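Local coordinates for protein Hep_Hag family (PDB 3S6L) that forms a YadA-like head of the trimeric autotransporter adhesin BoaA, a cell-surface protein that probably mediates attachment to host epithelial cells, at residues S77-V82 and A86-D91; P119-I124 and S128-P133. One frame throughout, in Å; residues are numbered along the deposited sequence.

Contact 1: S77-V82 and A86-D91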
loop_
_atom_site.group_PDB
_atom_site.type_symbol
_atom_site.label_atom_id
_atom_site.label_comp_id
_atom_site.label_asym_id
_atom_site.label_seq_id
_atom_site.Cartn_x
_atom_site.Cartn_y
_atom_site.Cartn_z
ATOM N N SER A 77 -7.214 9.518 -13.167
ATOM C CA SER A 77 -7.168 8.370 -14.068
ATOM C C SER A 77 -6.152 7.359 -13.557
ATOM O O SER A 77 -5.004 7.691 -13.331
ATOM C CB SER A 77 -6.811 8.847 -15.488
ATOM O OG SER A 77 -7.048 7.826 -16.428
ATOM N N GLY A 78 -6.581 6.118 -13.353
ATOM C CA GLY A 78 -5.664 5.048 -12.900
ATOM C C GLY A 78 -5.141 5.327 -11.502
ATOM O O GLY A 78 -4.002 5.003 -11.178
ATOM N N SER A 79 -5.977 5.931 -10.676
ATOM C CA SER A 79 -5.592 6.306 -9.310
ATOM C C SER A 79 -6.113 5.295 -8.276
ATOM O O SER A 79 -7.114 4.605 -8.504
ATOM C CB SER A 79 -6.156 7.685 -8.959
ATOM O OG SER A 79 -7.591 7.659 -8.987
ATOM N N THR A 80 -5.452 5.258 -7.129
ATOM C CA THR A 80 -5.749 4.289 -6.079
ATOM C C THR A 80 -5.622 5.050 -4.759
ATOM O O THR A 80 -4.602 5.727 -4.497
ATOM C CB THR A 80 -4.772 3.116 -6.137
ATOM O OG1 THR A 80 -4.841 2.481 -7.436
ATOM C CG2 THR A 80 -5.071 2.091 -5.062
ATOM N N ALA A 81 -6.666 4.979 -3.932
ATOM C CA ALA A 81 -6.626 5.621 -2.614
ATOM C C ALA A 81 -7.134 4.614 -1.619
ATOM O O ALA A 81 -8.269 4.113 -1.775
ATOM C CB ALA A 81 -7.482 6.903 -2.588
ATOM N N VAL A 82 -6.295 4.284 -0.628
ATOM C CA VAL A 82 -6.637 3.240 0.344
ATOM C C VAL A 82 -6.340 3.748 1.767
ATOM O O VAL A 82 -5.172 4.060 2.113
ATOM C CB VAL A 82 -5.895 1.883 0.040
ATOM C CG1 VAL A 82 -6.079 0.866 1.156
ATOM C CG2 VAL A 82 -6.344 1.282 -1.288
ATOM N N ALA A 86 -8.473 8.877 2.480
ATOM C CA ALA A 86 -7.324 8.947 1.588
ATOM C C ALA A 86 -7.735 9.507 0.241
ATOM O O ALA A 86 -8.849 9.299 -0.192
ATOM C CB ALA A 86 -6.673 7.573 1.403
ATOM N N GLY A 87 -6.816 10.203 -0.419
ATOM C CA GLY A 87 -7.121 10.882 -1.660
ATOM C C GLY A 87 -6.074 10.694 -2.750
ATOM O O GLY A 87 -4.883 10.799 -2.512
ATOM N N ALA A 88 -6.545 10.439 -3.960
ATOM C CA ALA A 88 -5.664 10.352 -5.123
ATOM C C ALA A 88 -6.256 11.077 -6.334
ATOM O O ALA A 88 -6.772 10.425 -7.248
ATOM C CB ALA A 88 -5.381 8.831 -5.444
ATOM N N PRO A 89 -6.237 12.431 -6.345
ATOM C CA PRO A 89 -6.786 13.146 -7.531
ATOM C C PRO A 89 -5.873 13.119 -8.749
ATOM O O PRO A 89 -6.280 13.519 -9.838
ATOM C CB PRO A 89 -6.907 14.579 -7.035
ATOM C CG PRO A 89 -5.921 14.700 -5.943
ATOM C CD PRO A 89 -5.898 13.374 -5.254
ATOM N N GLY A 90 -4.621 12.710 -8.570
ATOM C CA GLY A 90 -3.675 12.767 -9.667
ATOM C C GLY A 90 -3.811 11.565 -10.597
ATOM O O GLY A 90 -4.172 10.461 -10.157
ATOM N N ASP A 91 -3.510 11.788 -11.878
ATOM C CA ASP A 91 -3.417 10.708 -12.869
ATOM C C ASP A 91 -2.215 9.822 -12.507
ATOM O O ASP A 91 -1.094 10.303 -12.279
ATOM C CB ASP A 91 -3.315 11.283 -14.298
ATOM C CG ASP A 91 -4.601 12.025 -14.748
ATOM O OD1 ASP A 91 -5.685 11.864 -14.116
ATOM O OD2 ASP A 91 -4.539 12.763 -15.771
#
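Inner strand 80-82 and the outer run 86-91 face each other across one coil of the left-handed beta-roll of a YadA-like head, with small side chains between them. Ala81 points its methyl at the outer run, where CB sits 4.1 Å from CB of Ala86 and 4.0 Å from CB of Ala88. Ala88 in turn reaches the inner backbone, its CB 3.3 Å from the carbonyl O of Thr80. Next along, CB of Ser79 rests 3.3 Å from O of Ala88; chi1 63° tucks OG between its own N and carbonyl carbon, and it hydrogen-bonds to O of Gly76. Here the interior of the coil is thin, filled by Ala81, Ala86, Ala88 and Ser79. Thr80 and Val82 point the other way, toward the trimer core, where both pack on Phe96 of the second subunit and Val82 also meets Val82 of the third. At the exposed end the backbone N of Ser77 gives a hydrogen bond of 3.0 Å to OD1 of Asp91, 160° at the hydrogen, arriving on the anti side and 33° out of the carboxylate plane. The same two residues also share a CA-H...O contact of 3.4 Å, CA of Asp91 to O of Ser77.

Contact 2: P119-I124 and S128-P133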
loop_
_atom_site.group_PDB
_atom_site.type_symbol
_atom_site.label_atom_id
_atom_site.label_comp_id
_atom_site.label_asym_id
_atom_site.label_seq_id
_atom_site.Cartn_x
_atom_site.Cartn_y
_atom_site.Cartn_z
ATOM N N PRO A 119 4.775 16.300 -9.259
ATOM C CA PRO A 119 4.685 15.226 -10.275
ATOM C C PRO A 119 5.804 14.222 -10.093
ATOM O O PRO A 119 6.931 14.624 -9.803
ATOM C CB PRO A 119 4.901 15.962 -11.600
ATOM C CG PRO A 119 5.523 17.336 -11.190
ATOM C CD PRO A 119 4.870 17.637 -9.878
ATOM N N ASN A 120 5.493 12.931 -10.226
ATOM C CA ASN A 120 6.502 11.888 -10.245
ATOM C C ASN A 120 7.275 11.742 -8.926
ATOM O O ASN A 120 8.426 11.262 -8.908
ATOM C CB ASN A 120 7.474 12.105 -11.429
ATOM C CG ASN A 120 8.096 10.804 -11.923
ATOM O OD1 ASN A 120 7.405 9.765 -12.047
ATOM N ND2 ASN A 120 9.410 10.846 -12.212
ATOM N N SER A 121 6.631 12.151 -7.831
ATOM C CA SER A 121 7.254 12.105 -6.517
ATOM C C SER A 121 6.664 11.016 -5.676
ATOM O O SER A 121 5.617 10.457 -6.035
ATOM C CB SER A 121 7.089 13.422 -5.786
ATOM O OG SER A 121 5.729 13.664 -5.478
ATOM N N ALA A 122 7.346 10.710 -4.570
ATOM C CA ALA A 122 6.841 9.797 -3.574
ATOM C C ALA A 122 7.089 10.291 -2.163
ATOM O O ALA A 122 8.145 10.860 -1.858
ATOM C CB ALA A 122 7.448 8.371 -3.758
ATOM N N ALA A 123 6.118 10.029 -1.299
ATOM C CA ALA A 123 6.226 10.380 0.109
ATOM C C ALA A 123 6.107 9.089 0.880
ATOM O O ALA A 123 5.082 8.392 0.747
ATOM C CB ALA A 123 5.116 11.353 0.502
ATOM N N ILE A 124 7.145 8.761 1.652
ATOM C CA ILE A 124 7.206 7.515 2.436
ATOM C C ILE A 124 7.219 7.851 3.928
ATOM O O ILE A 124 8.107 8.572 4.409
ATOM C CB ILE A 124 8.507 6.715 2.128
ATOM C CG1 ILE A 124 8.689 6.440 0.637
ATOM C CG2 ILE A 124 8.563 5.417 2.883
ATOM C CD1 ILE A 124 7.523 5.740 0.002
ATOM N N SER A 128 4.969 12.417 5.969
ATOM C CA SER A 128 5.998 12.784 4.985
ATOM C C SER A 128 5.420 13.652 3.868
ATOM O O SER A 128 4.270 13.448 3.438
ATOM C CB SER A 128 6.665 11.541 4.358
ATOM O OG SER A 128 7.480 10.890 5.307
ATOM N N VAL A 129 6.224 14.601 3.382
ATOM C CA VAL A 129 5.786 15.493 2.308
ATOM C C VAL A 129 6.808 15.448 1.174
ATOM O O VAL A 129 8.027 15.507 1.422
ATOM C CB VAL A 129 5.611 16.926 2.810
ATOM C CG1 VAL A 129 5.055 17.853 1.688
ATOM C CG2 VAL A 129 4.702 16.965 4.030
ATOM N N ALA A 130 6.303 15.289 -0.055
ATOM C CA ALA A 130 7.132 15.305 -1.249
ATOM C C ALA A 130 6.690 16.452 -2.133
ATOM O O ALA A 130 5.638 16.376 -2.782
ATOM C CB ALA A 130 7.055 13.959 -2.020
ATOM N N SER A 131 7.480 17.525 -2.152
ATOM C CA SER A 131 7.058 18.700 -2.875
ATOM C C SER A 131 8.026 19.065 -3.990
ATOM O O SER A 131 7.878 20.114 -4.623
ATOM C CB SER A 131 6.844 19.885 -1.908
ATOM O OG SER A 131 8.037 20.166 -1.180
ATOM N N ALA A 132 8.995 18.192 -4.231
ATOM C CA ALA A 132 9.966 18.377 -5.303
ATOM C C ALA A 132 9.683 17.303 -6.333
ATOM O O ALA A 132 9.481 16.156 -5.969
ATOM C CB ALA A 132 11.445 18.250 -4.766
ATOM N N PRO A 133 9.633 17.674 -7.617
ATOM C CA PRO A 133 9.397 16.695 -8.694
ATOM C C PRO A 133 10.492 15.625 -8.738
ATOM O O PRO A 133 11.653 15.933 -8.436
ATOM C CB PRO A 133 9.461 17.542 -9.964
ATOM C CG PRO A 133 10.225 18.823 -9.545
ATOM C CD PRO A 133 9.840 19.050 -8.118
#
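Ala130 on the outer strand 129-130, Ser128 just before it and Pro133 at the turn beyond bury the largest areas in this contact with 119-124. The methyl of Ala130 enters between Ser121 and Ala123: its CB lies 3.3 Å from O of Ala122 and 4.1 Å from CB of Ala123. OG and CB of Ser121 both lie against that methyl, CB at 3.8 Å from CB of Ala130, and OG hydrogen-bonds to O of Ala118.

Ser128 closes one end. Its chi1 of -70° sets OG beside its own backbone N and lets it reach across to the carbonyl O of Ile124, a short hydrogen bond of 2.6 Å. The hydroxyl approaches from above the carbonyl plane, 54° out of it, with a C=O...OG angle of 119°. NH1 of Arg145 also bonds to this OG, so two hydrogen bonds grip the buried hydroxyl.

At the exposed end Pro119 and Pro133 lie side by side with their rings pointing the same way, CG of Pro119 being 4.1 Å from CB of Pro133. O of Pro119 also receives a CA-H...O contact of 3.4 Å from CA of Pro133.

On the far face of strand 122-124, Ile124 meets Ile124 of both other subunits. An inner strand facing the trimer axis, backed by an outer one across a thin alanine-serine interior, is the coil of the YadA-type left-handed beta-roll.

Overall arrangement
Contacts 1 and 2 lie in two coils of the same left-handed beta-roll, one further along the chain than the other. Their centres lie 14 Å apart and their nearest atoms about 7 Å, so they do not touch; the inner strands 94-96 and 108-110 stand between 80-82 and 122-124 in the shared parallel part of the sheet. Each coil sends its inner strand to the trimer core, and both touch the second subunit. Bound zinc lies nearer contact 1: the side chain of Asp91 is about 5 Å from an ion, close but not within bonding distance, and that of Pro119 about 9 Å. The exposed ends of the two contacts are closed differently.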